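Local coordinates for protein oxidoreductase, Gfo/Idh/MocA family (Pseudomonas syringae pv. tomato, PDB 3DTY) that probably acts as a nucleotide-dependent oxidoreductase of the Gfo/Idh/MocA family, with an N-terminal Rossmann domain expected to bind NAD(P), and binds magnesium, at residues Lys103-Gly109 against Leu131-Arg137. Residues are numbered along the deposited sequence; the frame is centred on the assembly and turned at random.
Sequences KAALEAG and LSHKHNR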
ATOM      1  N   LYS A 103      43.422  12.500  -0.720  1.00  8.69           N
ATOM      2  CA  LYS A 103      44.788  12.346  -1.216  1.00 11.04           C
ATOM      3  C   LYS A 103      45.789  12.436  -0.064  1.00 11.29           C
ATOM      4  O   LYS A 103      46.661  11.577   0.084  1.00 11.86           O
ATOM      5  CB  LYS A 103      45.092  13.431  -2.249  1.00 12.65           C
ATOM      6  CG  LYS A 103      46.434  13.294  -2.969  1.00 13.26           C
ATOM      7  CD  LYS A 103      46.514  14.291  -4.124  1.00 16.44           C
ATOM      8  CE  LYS A 103      47.881  14.297  -4.769  1.00 20.11           C
ATOM      9  NZ  LYS A 103      48.915  14.848  -3.855  1.00 23.33           N
ATOM     10  N   ALA A 104      45.656  13.482   0.746  1.00 11.68           N
ATOM     11  CA  ALA A 104      46.536  13.691   1.892  1.00 12.70           C
ATOM     12  C   ALA A 104      46.454  12.507   2.855  1.00 13.76           C
ATOM     13  O   ALA A 104      47.467  12.019   3.346  1.00 14.21           O
ATOM     14  CB  ALA A 104      46.154  14.987   2.615  1.00 12.31           C
ATOM     15  N   ALA A 105      45.240  12.045   3.125  1.00 12.96           N
ATOM     16  CA  ALA A 105      45.054  10.915   4.021  1.00 11.48           C
ATOM     17  C   ALA A 105      45.755   9.674   3.477  1.00 11.58           C
ATOM     18  O   ALA A 105      46.459   8.988   4.214  1.00 11.47           O
ATOM     19  CB  ALA A 105      43.573  10.636   4.214  1.00 10.30           C
ATOM     20  N   LEU A 106      45.556   9.374   2.196  1.00 11.74           N
ATOM     21  CA  LEU A 106      46.193   8.202   1.598  1.00 13.29           C
ATOM     22  C   LEU A 106      47.720   8.324   1.651  1.00 14.53           C
ATOM     23  O   LEU A 106      48.424   7.377   2.027  1.00 14.81           O
ATOM     24  CB  LEU A 106      45.745   8.023   0.143  1.00 12.85           C
ATOM     25  CG  LEU A 106      44.316   7.532  -0.128  1.00 15.00           C
ATOM     26  CD1 LEU A 106      44.046   7.539  -1.628  1.00 14.07           C
ATOM     27  CD2 LEU A 106      44.136   6.116   0.437  1.00 14.70           C
ATOM     28  N   GLU A 107      48.226   9.492   1.270  1.00 15.52           N
ATOM     29  CA  GLU A 107      49.666   9.729   1.277  1.00 17.71           C
ATOM     30  C   GLU A 107      50.199   9.588   2.694  1.00 17.80           C
ATOM     31  O   GLU A 107      51.371   9.298   2.889  1.00 18.69           O
ATOM     32  CB  GLU A 107      49.978  11.125   0.740  1.00 19.05           C
ATOM     33  CG  GLU A 107      49.404  11.375  -0.637  1.00 22.95           C
ATOM     34  CD  GLU A 107      49.789  12.726  -1.196  1.00 24.06           C
ATOM     35  OE1 GLU A 107      49.656  13.742  -0.477  1.00 26.13           O
ATOM     36  OE2 GLU A 107      50.212  12.768  -2.366  1.00 26.09           O
ATOM     37  N   ALA A 108      49.326   9.795   3.676  1.00 15.65           N
ATOM     38  CA  ALA A 108      49.708   9.676   5.074  1.00 15.34           C
ATOM     39  C   ALA A 108      49.486   8.255   5.601  1.00 15.61           C
ATOM     40  O   ALA A 108      49.557   8.016   6.806  1.00 17.66           O
ATOM     41  CB  ALA A 108      48.932  10.675   5.909  1.00 14.21           C
ATOM     42  N   GLY A 109      49.216   7.317   4.694  1.00 15.58           N
ATOM     43  CA  GLY A 109      49.009   5.932   5.084  1.00 13.73           C
ATOM     44  C   GLY A 109      47.734   5.665   5.865  1.00 12.39           C
ATOM     45  O   GLY A 109      47.686   4.781   6.721  1.00 12.58           O
ATOM     46  N   LEU A 131      46.829   6.110  -5.886  1.00 10.83           N
ATOM     47  CA  LEU A 131      47.398   6.275  -4.547  1.00 11.82           C
ATOM     48  C   LEU A 131      46.918   5.194  -3.587  1.00 11.29           C
ATOM     49  O   LEU A 131      47.673   4.729  -2.726  1.00  9.95           O
ATOM     50  CB  LEU A 131      47.026   7.639  -3.980  1.00  9.99           C
ATOM     51  CG  LEU A 131      47.712   8.836  -4.635  1.00 12.80           C
ATOM     52  CD1 LEU A 131      47.043  10.109  -4.153  1.00 10.80           C
ATOM     53  CD2 LEU A 131      49.203   8.844  -4.295  1.00 12.06           C
ATOM     54  N   SER A 132      45.659   4.802  -3.736  1.00 11.09           N
ATOM     55  CA  SER A 132      45.087   3.775  -2.881  1.00 14.36           C
ATOM     56  C   SER A 132      45.853   2.466  -3.044  1.00 14.32           C
ATOM     57  O   SER A 132      46.178   1.802  -2.064  1.00 16.10           O
ATOM     58  CB  SER A 132      43.612   3.555  -3.224  1.00 14.05           C
ATOM     59  OG  SER A 132      43.055   2.567  -2.376  1.00 18.87           O
ATOM     60  N   HIS A 133      46.146   2.097  -4.285  1.00 15.71           N
ATOM     61  CA  HIS A 133      46.875   0.862  -4.525  1.00 17.97           C
ATOM     62  C   HIS A 133      48.325   1.007  -4.066  1.00 18.68           C
ATOM     63  O   HIS A 133      48.887   0.095  -3.464  1.00 19.16           O
ATOM     64  CB  HIS A 133      46.826   0.486  -6.012  1.00 20.04           C
ATOM     65  CG  HIS A 133      45.450   0.155  -6.508  1.00 23.82           C
ATOM     66  ND1 HIS A 133      44.593  -0.679  -5.824  1.00 26.44           N
ATOM     67  CD2 HIS A 133      44.791   0.530  -7.630  1.00 26.05           C
ATOM     68  CE1 HIS A 133      43.464  -0.801  -6.501  1.00 25.36           C
ATOM     69  NE2 HIS A 133      43.558  -0.078  -7.600  1.00 25.46           N
ATOM     70  N   LYS A 134      48.920   2.163  -4.332  1.00 17.96           N
ATOM     71  CA  LYS A 134      50.305   2.420  -3.951  1.00 18.35           C
ATOM     72  C   LYS A 134      50.529   2.328  -2.449  1.00 19.06           C
ATOM     73  O   LYS A 134      51.480   1.696  -1.981  1.00 19.06           O
ATOM     74  CB  LYS A 134      50.728   3.816  -4.425  1.00 19.56           C
ATOM     75  CG  LYS A 134      52.132   4.221  -3.999  1.00 20.72           C
ATOM     76  CD  LYS A 134      52.445   5.644  -4.418  1.00 24.02           C
ATOM     77  CE  LYS A 134      53.871   6.031  -4.060  1.00 25.88           C
ATOM     78  NZ  LYS A 134      54.161   7.453  -4.412  1.00 27.96           N
ATOM     79  N   HIS A 135      49.653   2.975  -1.694  1.00 18.07           N
ATOM     80  CA  HIS A 135      49.764   2.998  -0.248  1.00 17.36           C
ATOM     81  C   HIS A 135      49.006   1.868   0.426  1.00 16.25           C
ATOM     82  O   HIS A 135      48.977   1.777   1.651  1.00 16.48           O
ATOM     83  CB  HIS A 135      49.282   4.354   0.258  1.00 19.22           C
ATOM     84  CG  HIS A 135      50.162   5.491  -0.171  1.00 21.17           C
ATOM     85  ND1 HIS A 135      51.388   5.729   0.397  1.00 21.65           N
ATOM     86  CD2 HIS A 135      50.001   6.420  -1.142  1.00 22.62           C
ATOM     87  CE1 HIS A 135      51.955   6.767  -0.206  1.00 22.14           C
ATOM     88  NE2 HIS A 135      51.135   7.199  -1.138  1.00 22.38           N
ATOM     89  N   ASN A 136      48.391   1.010  -0.382  1.00 14.96           N
ATOM     90  CA  ASN A 136      47.638  -0.133   0.121  1.00 15.69           C
ATOM     91  C   ASN A 136      46.668   0.235   1.251  1.00 15.75           C
ATOM     92  O   ASN A 136      46.701  -0.358   2.326  1.00 15.99           O
ATOM     93  CB  ASN A 136      48.606  -1.218   0.607  1.00 17.94           C
ATOM     94  CG  ASN A 136      47.900  -2.517   0.938  1.00 19.44           C
ATOM     95  OD1 ASN A 136      47.182  -3.072   0.106  1.00 20.49           O
ATOM     96  ND2 ASN A 136      48.096  -3.009   2.158  1.00 19.65           N
ATOM     97  N   ARG A 137      45.812   1.220   0.993  1.00 14.58           N
ATOM     98  CA  ARG A 137      44.816   1.677   1.964  1.00 14.67           C
ATOM     99  C   ARG A 137      43.485   1.775   1.237  1.00 13.25           C
ATOM    100  O   ARG A 137      43.447   2.181   0.078  1.00 14.20           O
ATOM    101  CB  ARG A 137      45.206   3.050   2.526  1.00 16.47           C
ATOM    102  CG  ARG A 137      46.384   3.010   3.479  1.00 20.96           C
ATOM    103  CD  ARG A 137      46.009   2.280   4.763  1.00 25.00           C
ATOM    104  NE  ARG A 137      47.130   2.209   5.690  1.00 28.31           N
ATOM    105  CZ  ARG A 137      48.148   1.367   5.564  1.00 30.72           C
ATOM    106  NH1 ARG A 137      48.179   0.514   4.549  1.00 31.63           N
ATOM    107  NH2 ARG A 137      49.145   1.392   6.444  1.00 32.26           N
TER
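L106, the residue most deeply engaged here, sits on the last turn of helix 98-107 and sends its branched end into the gap beside helix 122-134. L106 CD1 lies 3.8 Å from L131 CB and from S132 N, and L106 CD2 is 3.9 Å from R137 CB. L106 also touches V139, so a branched, wholly apolar side chain suits this buried spot, where two helices and a strand converge. The CA-to-CB bond of L131 points toward helix 98-107: L131 CD1 packs 3.5 Å from K103 CG, using the aliphatic part of a lysine whose NZ forms a salt bridge with E107 OE2 (2.9 Å), so that the charge stays at the more open margin.

Next to this apolar patch, toward the C-terminal ends of the two helices, the H135 ring lies flat against the end of helix 98-107. E107 CA stands over the face of the H135 ring, 4.0 Å from its centroid, a CH-pi contact. R137 adds the polar link: its NE donates to G109 O at 2.8 Å, and its NH1 to N136 O at 2.8 Å, so one guanidinium ties the two chain turns together. Both helices end in Schellman motifs, with G109 and N136 as the C-prime residues; their positive phi is easily adopted by glycine and tolerated by asparagine. S132 OG donates a hydrogen bond to R137 O (2.5 Å), closing across the turn after helix 122-134.

From these ends the chain enters strands 111-114 and 139-141, neighbours in the parallel sheet. Such packing joins neighbouring helices of successive beta-alpha-beta units, as expected in a Rossmann-type nucleotide-binding domain.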